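Exoribonuclease II, mitochondrial (Candida glabrata, PDB 6F3H) degrades RNA from 3' to 5' as the nuclease component of the mitochondrial RNA degradosome, with magnesium bound in its RNB domain. Local coordinates at residues D25-L30 and S679-P684; L614-C619 and T691-V696; Y632-G637 and S675-P680. The protein carries 1 engineered substitution. All coordinates share one frame; numbering follows the deposited sequence.

Contacts 2 and 3 are buried within the RNB domain and reach the bound RNA, whereas contact 1 is only partly buried and lies about 9 Å from the nucleic acid at its nearest atom. Contact 3 pairs two short strands by backbone hydrogen bonds; contact 2 fixes a chain segment against helix 603-625 through one asparagine; contact 1 packs helix 27-31 on segment 679-684 with apolar groups and no hydrogen bond between them. Contacts 1 and 3 share Ser679 and Pro680, their centres about 8 Å apart. Contact 3 is nested in the loop closed by contact 2, and Tyr693 O lies 2.9 Å from Arg633 N, a probable hydrogen bond joining the two.

Contact 1 (D25-L30 and S679-P684); sequences DPAELL and SPFPLP
Leu30 is the residue that helix 27-31 turns toward the loop after strand 677-679, and its CD2 methyl does most of the touching. It meets the Pro680 ring tip to tip, CD2 lying 3.8 Å from Pro680 CD, and the same methyl rests against Ser679 CB. The first torsion puts Leu30 CG anti to its own carbonyl carbon (chi1 -68°), which carries the branch out from the helix. One turn earlier, Ala27 CB comes at the edge of the Phe681 ring, close to its plane, 4.3 Å from Phe681 CZ. Leu30 CD2 approaches that same ring carbon obliquely, so both helix residues meet the tip of the ring at CZ.

The ring is placed from within its own segment. Ser679 OG and Pro680 CD both lie over one face of Phe681, offset toward the rim. Ser679 OG, anti to its backbone N, donates to Phe681 O at 2.6 Å; the acceptor is reached in the carbonyl plane on a lone pair, and the bond closes the turn of chain round Pro680. Farther along, Leu683 CD1 touches only the backbone of the helix, 4.4 Å from Leu30 O.

On the helix side, Asp25 OD1 takes a weak capping bond from Ala27 N. No hydrogen bond joins 25-30 to 679-684. Methyls, a proline ring and an aromatic edge make up the join, so it is apolar in itself, while Asp25 and Ser679 bond within their own segments. The helix's polar tie to this part of the RNB domain is Leu30 O, which accepts from Asn636 ND2.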
loop_
_atom_site.group_PDB
_atom_site.type_symbol
_atom_site.label_atom_id
_atom_site.label_comp_id
_atom_site.label_asym_id
_atom_site.label_seq_id
_atom_site.Cartn_x
_atom_site.Cartn_y
_atom_site.Cartn_z
ATOM N N ASP A 25 16.758 17.207 3.134
ATOM C CA ASP A 25 16.657 16.339 1.980
ATOM C C ASP A 25 15.666 15.222 2.268
ATOM O O ASP A 25 15.870 14.453 3.227
ATOM C CB ASP A 25 18.028 15.762 1.659
ATOM C CG ASP A 25 18.041 14.942 0.398
ATOM O OD1 ASP A 25 17.093 15.051 -0.412
ATOM O OD2 ASP A 25 19.012 14.172 0.237
ATOM N N PRO A 26 14.607 15.072 1.437
ATOM C CA PRO A 26 13.620 13.995 1.619
ATOM C C PRO A 26 14.232 12.616 1.774
ATOM O O PRO A 26 13.626 11.701 2.342
ATOM C CB PRO A 26 12.785 14.085 0.343
ATOM C CG PRO A 26 12.826 15.528 0.006
ATOM C CD PRO A 26 14.221 15.986 0.351
ATOM N N ALA A 27 15.438 12.468 1.245
ATOM C CA ALA A 27 16.165 11.219 1.370
ATOM C C ALA A 27 16.499 10.866 2.819
ATOM O O ALA A 27 16.631 9.682 3.149
ATOM C CB ALA A 27 17.437 11.305 0.540
ATOM N N GLU A 28 16.689 11.853 3.695
ATOM C CA GLU A 28 17.020 11.478 5.067
ATOM C C GLU A 28 15.836 10.823 5.771
ATOM O O GLU A 28 16.022 10.168 6.808
ATOM C CB GLU A 28 17.507 12.705 5.853
ATOM N N LEU A 29 14.637 10.955 5.193
ATOM C CA LEU A 29 13.465 10.237 5.677
ATOM C C LEU A 29 13.645 8.750 5.479
ATOM O O LEU A 29 13.371 7.943 6.375
ATOM C CB LEU A 29 12.232 10.703 4.915
ATOM C CG LEU A 29 11.874 12.161 5.148
ATOM C CD1 LEU A 29 10.776 12.623 4.195
ATOM C CD2 LEU A 29 11.476 12.346 6.617
ATOM N N LEU A 30 14.091 8.377 4.288
ATOM C CA LEU A 30 14.349 6.982 3.997
ATOM C C LEU A 30 15.525 6.463 4.819
ATOM O O LEU A 30 15.466 5.351 5.350
ATOM C CB LEU A 30 14.589 6.809 2.490
ATOM C CG LEU A 30 13.447 7.023 1.471
ATOM C CD1 LEU A 30 12.970 8.421 1.385
ATOM C CD2 LEU A 30 13.873 6.634 0.103
ATOM N N SER A 679 12.671 2.527 -2.627
ATOM C CA SER A 679 13.780 3.455 -2.534
ATOM C C SER A 679 14.470 3.540 -3.877
ATOM O O SER A 679 14.622 2.523 -4.559
ATOM C CB SER A 679 14.805 2.991 -1.501
ATOM O OG SER A 679 16.033 3.643 -1.704
ATOM N N PRO A 680 14.987 4.711 -4.236
ATOM C CA PRO A 680 15.735 4.839 -5.488
ATOM C C PRO A 680 17.196 4.461 -5.366
ATOM O O PRO A 680 17.912 4.524 -6.370
ATOM C CB PRO A 680 15.609 6.332 -5.805
ATOM C CG PRO A 680 15.048 6.977 -4.545
ATOM C CD PRO A 680 15.008 5.956 -3.468
ATOM N N PHE A 681 17.648 4.034 -4.197
ATOM C CA PHE A 681 19.022 3.597 -4.060
ATOM C C PHE A 681 19.072 2.463 -3.060
ATOM O O PHE A 681 18.199 2.355 -2.193
ATOM C CB PHE A 681 19.931 4.746 -3.626
ATOM C CG PHE A 681 19.327 5.609 -2.591
ATOM C CD1 PHE A 681 19.303 5.201 -1.270
ATOM C CD2 PHE A 681 18.769 6.840 -2.937
ATOM C CE1 PHE A 681 18.734 6.008 -0.299
ATOM C CE2 PHE A 681 18.198 7.653 -1.978
ATOM C CZ PHE A 681 18.180 7.238 -0.653
ATOM N N PRO A 682 20.087 1.610 -3.145
ATOM C CA PRO A 682 20.134 0.405 -2.311
ATOM C C PRO A 682 20.170 0.716 -0.828
ATOM O O PRO A 682 20.931 1.567 -0.366
ATOM C CB PRO A 682 21.434 -0.261 -2.750
ATOM C CG PRO A 682 22.235 0.851 -3.374
ATOM C CD PRO A 682 21.234 1.686 -4.063
ATOM N N LEU A 683 19.346 -0.001 -0.084
ATOM C CA LEU A 683 19.341 0.011 1.363
ATOM C C LEU A 683 18.992 -1.398 1.777
ATOM O O LEU A 683 18.248 -2.081 1.062
ATOM C CB LEU A 683 18.315 0.992 1.938
ATOM C CG LEU A 683 18.749 2.434 1.794
ATOM C CD1 LEU A 683 17.618 3.345 2.140
ATOM C CD2 LEU A 683 19.944 2.673 2.686
ATOM N N PRO A 684 19.517 -1.873 2.892
ATOM C CA PRO A 684 19.208 -3.245 3.293
ATOM C C PRO A 684 17.712 -3.429 3.518
ATOM O O PRO A 684 17.044 -2.597 4.139
ATOM C CB PRO A 684 20.004 -3.433 4.591
ATOM C CG PRO A 684 20.477 -2.070 4.994
ATOM C CD PRO A 684 20.515 -1.230 3.762
#

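Contact 2 (L614-C619 and T691-V696). With nucleotides of chain C.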
loop_
_atom_site.group_PDB
_atom_site.type_symbol
_atom_site.label_atom_id
_atom_site.label_comp_id
_atom_site.label_asym_id
_atom_site.label_seq_id
_atom_site.Cartn_x
_atom_site.Cartn_y
_atom_site.Cartn_z
ATOM N N LEU A 614 15.554 -14.936 -3.938
ATOM C CA LEU A 614 16.943 -14.999 -4.330
ATOM C C LEU A 614 17.179 -14.208 -5.600
ATOM O O LEU A 614 18.096 -13.390 -5.666
ATOM C CB LEU A 614 17.350 -16.439 -4.521
ATOM C CG LEU A 614 18.757 -16.428 -5.112
ATOM C CD1 LEU A 614 19.748 -15.779 -4.134
ATOM C CD2 LEU A 614 19.165 -17.828 -5.498
ATOM N N THR A 615 16.323 -14.406 -6.595
ATOM C CA THR A 615 16.400 -13.647 -7.835
ATOM C C THR A 615 16.434 -12.162 -7.572
ATOM O O THR A 615 17.201 -11.421 -8.189
ATOM C CB THR A 615 15.170 -13.935 -8.672
ATOM O OG1 THR A 615 14.990 -15.347 -8.775
ATOM C CG2 THR A 615 15.299 -13.305 -10.030
ATOM N N ASN A 616 15.551 -11.703 -6.692
ATOM C CA ASN A 616 15.471 -10.286 -6.425
ATOM C C ASN A 616 16.706 -9.813 -5.681
ATOM O O ASN A 616 17.206 -8.717 -5.949
ATOM C CB ASN A 616 14.195 -9.994 -5.661
ATOM C CG ASN A 616 12.982 -10.119 -6.533
ATOM O OD1 ASN A 616 13.018 -9.759 -7.704
ATOM N ND2 ASN A 616 11.895 -10.628 -5.974
ATOM N N LYS A 617 17.245 -10.644 -4.778
ATOM C CA LYS A 617 18.489 -10.276 -4.110
ATOM C C LYS A 617 19.611 -10.106 -5.116
ATOM O O LYS A 617 20.419 -9.181 -5.007
ATOM C CB LYS A 617 18.902 -11.320 -3.077
ATOM C CG LYS A 617 18.192 -11.232 -1.761
ATOM C CD LYS A 617 18.917 -12.079 -0.734
ATOM C CE LYS A 617 18.676 -13.586 -0.911
ATOM N NZ LYS A 617 19.196 -14.361 0.263
ATOM N N LEU A 618 19.681 -10.984 -6.109
ATOM C CA LEU A 618 20.821 -10.949 -7.014
ATOM C C LEU A 618 20.776 -9.748 -7.946
ATOM O O LEU A 618 21.819 -9.157 -8.241
ATOM C CB LEU A 618 20.887 -12.237 -7.818
ATOM C CG LEU A 618 21.378 -13.393 -6.943
ATOM C CD1 LEU A 618 21.403 -14.697 -7.711
ATOM C CD2 LEU A 618 22.735 -13.072 -6.331
ATOM N N CYS A 619 19.589 -9.360 -8.422
ATOM C CA CYS A 619 19.546 -8.172 -9.272
ATOM C C CYS A 619 19.934 -6.929 -8.514
ATOM O O CYS A 619 20.388 -5.954 -9.123
ATOM C CB CYS A 619 18.183 -7.970 -9.896
ATOM S SG CYS A 619 17.971 -9.013 -11.268
ATOM N N THR A 691 21.014 -7.438 3.084
ATOM C CA THR A 691 21.482 -6.925 1.817
ATOM C C THR A 691 20.339 -6.254 1.063
ATOM O O THR A 691 19.158 -6.405 1.400
ATOM C CB THR A 691 22.158 -8.037 1.012
ATOM O OG1 THR A 691 22.917 -7.437 -0.041
ATOM C CG2 THR A 691 21.145 -9.060 0.454
ATOM N N ALA A 692 20.720 -5.486 0.043
ATOM C CA ALA A 692 19.765 -4.832 -0.835
ATOM C C ALA A 692 18.830 -5.849 -1.496
ATOM O O ALA A 692 19.116 -7.042 -1.555
ATOM C CB ALA A 692 20.501 -4.031 -1.907
ATOM N N TYR A 693 17.694 -5.354 -1.996
ATOM C CA TYR A 693 16.632 -6.189 -2.564
ATOM C C TYR A 693 15.945 -5.401 -3.663
ATOM O O TYR A 693 15.435 -4.312 -3.399
ATOM C CB TYR A 693 15.632 -6.580 -1.484
ATOM C CG TYR A 693 14.609 -7.612 -1.875
ATOM C CD1 TYR A 693 14.931 -8.962 -1.863
ATOM C CD2 TYR A 693 13.297 -7.254 -2.169
ATOM C CE1 TYR A 693 13.999 -9.923 -2.190
ATOM C CE2 TYR A 693 12.351 -8.212 -2.489
ATOM C CZ TYR A 693 12.710 -9.549 -2.498
ATOM O OH TYR A 693 11.786 -10.523 -2.815
ATOM N N LEU A 694 15.926 -5.929 -4.880
ATOM C CA LEU A 694 15.388 -5.205 -6.026
ATOM C C LEU A 694 14.450 -6.131 -6.776
ATOM O O LEU A 694 14.889 -7.154 -7.303
ATOM C CB LEU A 694 16.520 -4.718 -6.931
ATOM C CG LEU A 694 16.150 -3.893 -8.165
ATOM C CD1 LEU A 694 16.992 -2.647 -8.209
ATOM C CD2 LEU A 694 16.344 -4.668 -9.456
ATOM N N THR A 695 13.169 -5.778 -6.835
ATOM C CA THR A 695 12.145 -6.717 -7.272
ATOM C C THR A 695 12.005 -6.661 -8.784
ATOM O O THR A 695 11.758 -5.596 -9.349
ATOM C CB THR A 695 10.795 -6.433 -6.606
ATOM O OG1 THR A 695 10.319 -5.148 -7.014
ATOM C CG2 THR A 695 10.919 -6.467 -5.104
ATOM N N VAL A 696 12.142 -7.822 -9.426
ATOM C CA VAL A 696 12.104 -7.951 -10.879
ATOM C C VAL A 696 11.169 -9.080 -11.297
ATOM O O VAL A 696 10.861 -9.250 -12.482
ATOM C CB VAL A 696 13.511 -8.207 -11.411
ATOM C CG1 VAL A 696 14.301 -6.932 -11.434
ATOM C CG2 VAL A 696 14.166 -9.201 -10.510
ATOM P P U C 4 8.387 -10.461 -1.597
ATOM O OP1 U C 4 9.321 -10.012 -2.647
ATOM O OP2 U C 4 7.197 -9.655 -1.272
ATOM O "O5'" U C 4 7.862 -11.858 -2.074
ATOM C "C5'" U C 4 8.766 -12.927 -2.188
ATOM C "C4'" U C 4 8.018 -14.137 -2.591
ATOM O "O4'" U C 4 7.231 -14.602 -1.468
ATOM C "C3'" U C 4 6.986 -13.892 -3.664
ATOM O "O3'" U C 4 7.532 -13.768 -4.959
ATOM C "C2'" U C 4 6.042 -15.063 -3.467
ATOM O "O2'" U C 4 6.600 -16.255 -3.995
ATOM C "C1'" U C 4 6.026 -15.170 -1.940
ATOM N N1 U C 4 4.881 -14.431 -1.360
ATOM C C2 U C 4 3.714 -15.151 -1.220
ATOM O O2 U C 4 3.621 -16.325 -1.523
ATOM N N3 U C 4 2.661 -14.458 -0.698
ATOM C C4 U C 4 2.667 -13.135 -0.321
ATOM O O4 U C 4 1.623 -12.661 0.138
ATOM C C5 U C 4 3.914 -12.444 -0.504
ATOM C C6 U C 4 4.955 -13.098 -1.007
#
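The Tyr693 ring has Asn616 CB over one face, 3.8 Å from the ring centroid, a CH-pi contact displaced toward the rim. At its edge, near the ring plane, stand Lys617 CG, beside Tyr693 CD1, and OP1 of U4 of chain C by the phenol end. The second flat group, the Asn616 amide, is turned 74° to the ring, and its ND2 donates to Tyr693 OH at 3.2 Å with the oxygen close to the amide plane. The phenol passes this on: Tyr693 OH donates to OP1 of U4 of chain C at 2.5 Å. The asparagine is thus a second-shell residue that positions the hydroxyl gripping the RNA phosphate.

The other end of the amide is used as well. Val696 N donates to Asn616 OD1 at 2.7 Å, from above the carbonyl plane rather than on a lone pair, and ND2 has a further weak bond to Thr697 OG1. With both ends held, the amide's rotation is fixed. Asn616 CG stands anti to its carbonyl carbon (chi1 -72°), which turns the group toward 691-696. The backbone of the same residue adds a third bond across the contact, Leu694 N to Asn616 O at 3.2 Å.

Apolar contacts flank this residue. Cys619 CB meets Leu694 CD2 at 3.8 Å, its SG touches Val696 CG2, and the Lys617 side chain crosses that of Thr691 at about a right angle, CD against CG2, before NZ turns away to a salt bridge with Asp567.

Segment 691-696 runs between helix 603-625, where Leu694 also meets Phe623, and strand 632-634, whose Arg633 backbone is hydrogen-bonded to that of Tyr693. Helix 703-716 covers the far end, with Asn708 and His709 against Val696.

Contact 3 (Y632-G637 and S675-P680); sequences YRCYNG and SSFYSP. With nucleotides of chain C.
Phe677 loses more surface than any other residue here, and Tyr632, Arg633 and Cys634 follow closely. The two short strands run antiparallel, with Tyr632 opposite Ser679 and Cys634 opposite Phe677 as hydrogen-bonded pairs; Cys634 N to Phe677 O (2.7 Å) is returned by Phe677 N to Cys634 O.

Phe677 CG sits in the crowded position between its backbone N and carbonyl carbon (chi1 59°), which lays the ring across Cys634. Cys634 CB lies over one face, 4.1 Å from the ring centroid, and SG joins obliquely as a sulfur-aromatic contact. At the ring edge, the Asn636 amide crosses nearly at a right angle, OD1 being 3.6 Å from Phe677 CZ, while its ND2 bonds to Leu30 O.

Tyr632, on the same side of the sheet as Cys634, puts its ring edge toward Ser679 O, the oxygen that also accepts from Tyr632 N at 2.8 Å.

Arg633 projects from the opposite face alongside Tyr678, both pointing the same way, with guanidinium and ring planes 79° apart. Its NH2 makes a weak bond to Tyr678 OH at 2.7 Å, and a bend at chi3 (-33°) lets NH1 reach OP2 of U4 of chain C, again weakly, at 3.0 Å.

Ser676 continues the phosphate grip: OG donates to OP1 of A3 of chain C at 2.9 Å, and its backbone N gives a weak bond to OP1 of G2 of chain C. The two-stranded sheet thus has two characters. One side rests on Phe677-Cys634 packing, whereas Arg633 and Ser676 reach three successive phosphates, weakly at G2 and U4 of chain C; the arginine's positive charge would be expected to favour these negative groups.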
loop_
_atom_site.group_PDB
_atom_site.type_symbol
_atom_site.label_atom_id
_atom_site.label_comp_id
_atom_site.label_asym_id
_atom_site.label_seq_id
_atom_site.Cartn_x
_atom_site.Cartn_y
_atom_site.Cartn_z
ATOM N N TYR A 632 14.559 -0.082 -5.462
ATOM C CA TYR A 632 14.795 -1.119 -4.477
ATOM C C TYR A 632 13.630 -1.165 -3.515
ATOM O O TYR A 632 12.791 -0.271 -3.491
ATOM C CB TYR A 632 16.105 -0.872 -3.720
ATOM C CG TYR A 632 17.297 -0.711 -4.633
ATOM C CD1 TYR A 632 17.441 0.418 -5.431
ATOM C CD2 TYR A 632 18.270 -1.705 -4.722
ATOM C CE1 TYR A 632 18.521 0.562 -6.286
ATOM C CE2 TYR A 632 19.362 -1.574 -5.583
ATOM C CZ TYR A 632 19.486 -0.432 -6.365
ATOM O OH TYR A 632 20.561 -0.248 -7.232
ATOM N N ARG A 633 13.581 -2.222 -2.716
ATOM C CA ARG A 633 12.606 -2.348 -1.654
ATOM C C ARG A 633 13.405 -2.567 -0.383
ATOM O O ARG A 633 14.188 -3.518 -0.301
ATOM C CB ARG A 633 11.650 -3.511 -1.901
ATOM C CG ARG A 633 10.950 -3.947 -0.622
ATOM C CD ARG A 633 9.902 -5.009 -0.842
ATOM N NE ARG A 633 9.249 -4.859 -2.128
ATOM C CZ ARG A 633 8.465 -5.785 -2.660
ATOM N NH1 ARG A 633 8.261 -6.925 -2.000
ATOM N NH2 ARG A 633 7.908 -5.575 -3.855
ATOM N N CYS A 634 13.193 -1.708 0.612
ATOM C CA CYS A 634 14.065 -1.615 1.772
ATOM C C CYS A 634 13.246 -1.775 3.028
ATOM O O CYS A 634 12.020 -1.700 3.005
ATOM C CB CYS A 634 14.830 -0.289 1.816
ATOM S SG CYS A 634 15.330 0.282 0.195
ATOM N N TYR A 635 13.944 -2.010 4.131
ATOM C CA TYR A 635 13.289 -2.122 5.424
ATOM C C TYR A 635 14.323 -1.723 6.459
ATOM O O TYR A 635 15.382 -2.353 6.535
ATOM C CB TYR A 635 12.760 -3.539 5.673
ATOM C CG TYR A 635 12.106 -3.717 7.026
ATOM C CD1 TYR A 635 12.870 -3.758 8.176
ATOM C CD2 TYR A 635 10.733 -3.837 7.161
ATOM C CE1 TYR A 635 12.301 -3.894 9.423
ATOM C CE2 TYR A 635 10.151 -3.970 8.426
ATOM C CZ TYR A 635 10.955 -3.999 9.551
ATOM O OH TYR A 635 10.455 -4.132 10.828
ATOM N N ASN A 636 13.995 -0.709 7.271
ATOM C CA ASN A 636 14.932 -0.162 8.242
ATOM C C ASN A 636 14.757 -0.756 9.611
ATOM O O ASN A 636 15.740 -0.965 10.320
ATOM C CB ASN A 636 14.765 1.345 8.408
ATOM C CG ASN A 636 15.252 2.125 7.236
ATOM O OD1 ASN A 636 15.880 1.583 6.334
ATOM N ND2 ASN A 636 14.959 3.424 7.236
ATOM N N GLY A 637 13.532 -0.924 10.039
ATOM C CA GLY A 637 13.318 -1.283 11.408
ATOM C C GLY A 637 13.159 -0.019 12.207
ATOM O O GLY A 637 13.107 1.095 11.674
ATOM N N SER A 675 7.656 -1.137 8.408
ATOM C CA SER A 675 7.139 -1.675 7.165
ATOM C C SER A 675 8.171 -1.410 6.086
ATOM O O SER A 675 9.108 -0.624 6.267
ATOM C CB SER A 675 5.777 -1.076 6.786
ATOM O OG SER A 675 5.899 0.070 5.955
ATOM N N SER A 676 8.003 -2.092 4.966
ATOM C CA SER A 676 8.959 -1.999 3.883
ATOM C C SER A 676 8.549 -0.873 2.948
ATOM O O SER A 676 7.379 -0.495 2.863
ATOM C CB SER A 676 9.082 -3.346 3.156
ATOM O OG SER A 676 8.284 -3.422 1.985
ATOM N N PHE A 677 9.539 -0.304 2.283
ATOM C CA PHE A 677 9.315 0.851 1.440
ATOM C C PHE A 677 10.230 0.783 0.238
ATOM O O PHE A 677 11.317 0.217 0.309
ATOM C CB PHE A 677 9.545 2.174 2.208
ATOM C CG PHE A 677 10.937 2.329 2.789
ATOM C CD1 PHE A 677 11.261 1.777 4.028
ATOM C CD2 PHE A 677 11.925 3.026 2.097
ATOM C CE1 PHE A 677 12.543 1.923 4.562
ATOM C CE2 PHE A 677 13.210 3.173 2.628
ATOM C CZ PHE A 677 13.521 2.617 3.855
ATOM N N TYR A 678 9.775 1.377 -0.858
ATOM C CA TYR A 678 10.565 1.505 -2.070
ATOM C C TYR A 678 11.534 2.675 -1.964
ATOM O O TYR A 678 11.282 3.667 -1.277
ATOM C CB TYR A 678 9.655 1.656 -3.293
ATOM C CG TYR A 678 8.850 0.388 -3.583
ATOM C CD1 TYR A 678 9.483 -0.763 -4.036
ATOM C CD2 TYR A 678 7.474 0.327 -3.382
ATOM C CE1 TYR A 678 8.777 -1.941 -4.290
ATOM C CE2 TYR A 678 6.754 -0.852 -3.645
ATOM C CZ TYR A 678 7.420 -1.981 -4.103
ATOM O OH TYR A 678 6.770 -3.170 -4.381
ATOM N N SER A 679 12.671 2.527 -2.627
ATOM C CA SER A 679 13.780 3.455 -2.534
ATOM C C SER A 679 14.470 3.540 -3.877
ATOM O O SER A 679 14.622 2.523 -4.559
ATOM C CB SER A 679 14.805 2.991 -1.501
ATOM O OG SER A 679 16.033 3.643 -1.704
ATOM N N PRO A 680 14.987 4.711 -4.236
ATOM C CA PRO A 680 15.735 4.839 -5.488
ATOM C C PRO A 680 17.196 4.461 -5.366
ATOM O O PRO A 680 17.912 4.524 -6.370
ATOM C CB PRO A 680 15.609 6.332 -5.805
ATOM C CG PRO A 680 15.048 6.977 -4.545
ATOM C CD PRO A 680 15.008 5.956 -3.468
ATOM P P G C 2 4.650 -4.694 6.328
ATOM O OP1 G C 2 5.105 -3.710 5.291
ATOM O OP2 G C 2 3.337 -5.403 6.341
ATOM O "O5'" G C 2 5.697 -5.875 6.447
ATOM C "C5'" G C 2 7.033 -5.606 6.819
ATOM C "C4'" G C 2 7.900 -6.823 6.667
ATOM O "O4'" G C 2 7.573 -7.804 7.674
ATOM C "C3'" G C 2 7.762 -7.576 5.365
ATOM O "O3'" G C 2 8.490 -6.947 4.337
ATOM C "C2'" G C 2 8.278 -8.956 5.732
ATOM O "O2'" G C 2 9.692 -8.990 5.754
ATOM C "C1'" G C 2 7.776 -9.094 7.163
ATOM N N9 G C 2 6.478 -9.729 7.183
ATOM C C8 G C 2 5.322 -9.027 7.384
ATOM N N7 G C 2 4.292 -9.805 7.351
ATOM C C5 G C 2 4.835 -11.060 7.110
ATOM C C6 G C 2 4.175 -12.283 6.976
ATOM O O6 G C 2 2.953 -12.431 7.053
ATOM N N1 G C 2 5.071 -13.348 6.739
ATOM C C2 G C 2 6.456 -13.255 6.641
ATOM N N2 G C 2 7.126 -14.423 6.410
ATOM N N3 G C 2 7.088 -12.076 6.770
ATOM C C4 G C 2 6.207 -11.053 6.998
ATOM P P A C 3 8.002 -7.087 2.837
ATOM O OP1 A C 3 8.884 -6.299 1.937
ATOM O OP2 A C 3 6.562 -6.829 2.842
ATOM O "O5'" A C 3 8.179 -8.647 2.565
ATOM C "C5'" A C 3 9.466 -9.233 2.494
ATOM C "C4'" A C 3 9.401 -10.700 2.144
ATOM O "O4'" A C 3 8.825 -11.446 3.248
ATOM C "C3'" A C 3 8.536 -11.066 0.943
ATOM O "O3'" A C 3 9.203 -10.877 -0.289
ATOM C "C2'" A C 3 8.153 -12.507 1.235
ATOM O "O2'" A C 3 9.201 -13.398 0.933
ATOM C "C1'" A C 3 7.988 -12.461 2.751
ATOM N N9 A C 3 6.627 -12.054 3.055
ATOM C C8 A C 3 6.139 -10.793 3.229
ATOM N N7 A C 3 4.859 -10.776 3.448
ATOM C C5 A C 3 4.524 -12.106 3.386
ATOM C C6 A C 3 3.313 -12.745 3.536
ATOM N N6 A C 3 2.186 -12.086 3.789
ATOM N N1 A C 3 3.325 -14.091 3.409
ATOM C C2 A C 3 4.484 -14.734 3.157
ATOM N N3 A C 3 5.699 -14.234 2.993
ATOM C C4 A C 3 5.606 -12.910 3.123
ATOM P P U C 4 8.387 -10.461 -1.597
ATOM O OP1 U C 4 9.321 -10.012 -2.647
ATOM O OP2 U C 4 7.197 -9.655 -1.272
ATOM O "O5'" U C 4 7.862 -11.858 -2.074
ATOM C "C5'" U C 4 8.766 -12.927 -2.188
ATOM C "C4'" U C 4 8.018 -14.137 -2.591
ATOM O "O4'" U C 4 7.231 -14.602 -1.468
ATOM C "C3'" U C 4 6.986 -13.892 -3.664
ATOM O "O3'" U C 4 7.532 -13.768 -4.959
ATOM C "C2'" U C 4 6.042 -15.063 -3.467
ATOM O "O2'" U C 4 6.600 -16.255 -3.995
ATOM C "C1'" U C 4 6.026 -15.170 -1.940
ATOM N N1 U C 4 4.881 -14.431 -1.360
ATOM C C2 U C 4 3.714 -15.151 -1.220
ATOM O O2 U C 4 3.621 -16.325 -1.523
ATOM N N3 U C 4 2.661 -14.458 -0.698
ATOM C C4 U C 4 2.667 -13.135 -0.321
ATOM O O4 U C 4 1.623 -12.661 0.138
ATOM C C5 U C 4 3.914 -12.444 -0.504
ATOM C C6 U C 4 4.955 -13.098 -1.007
#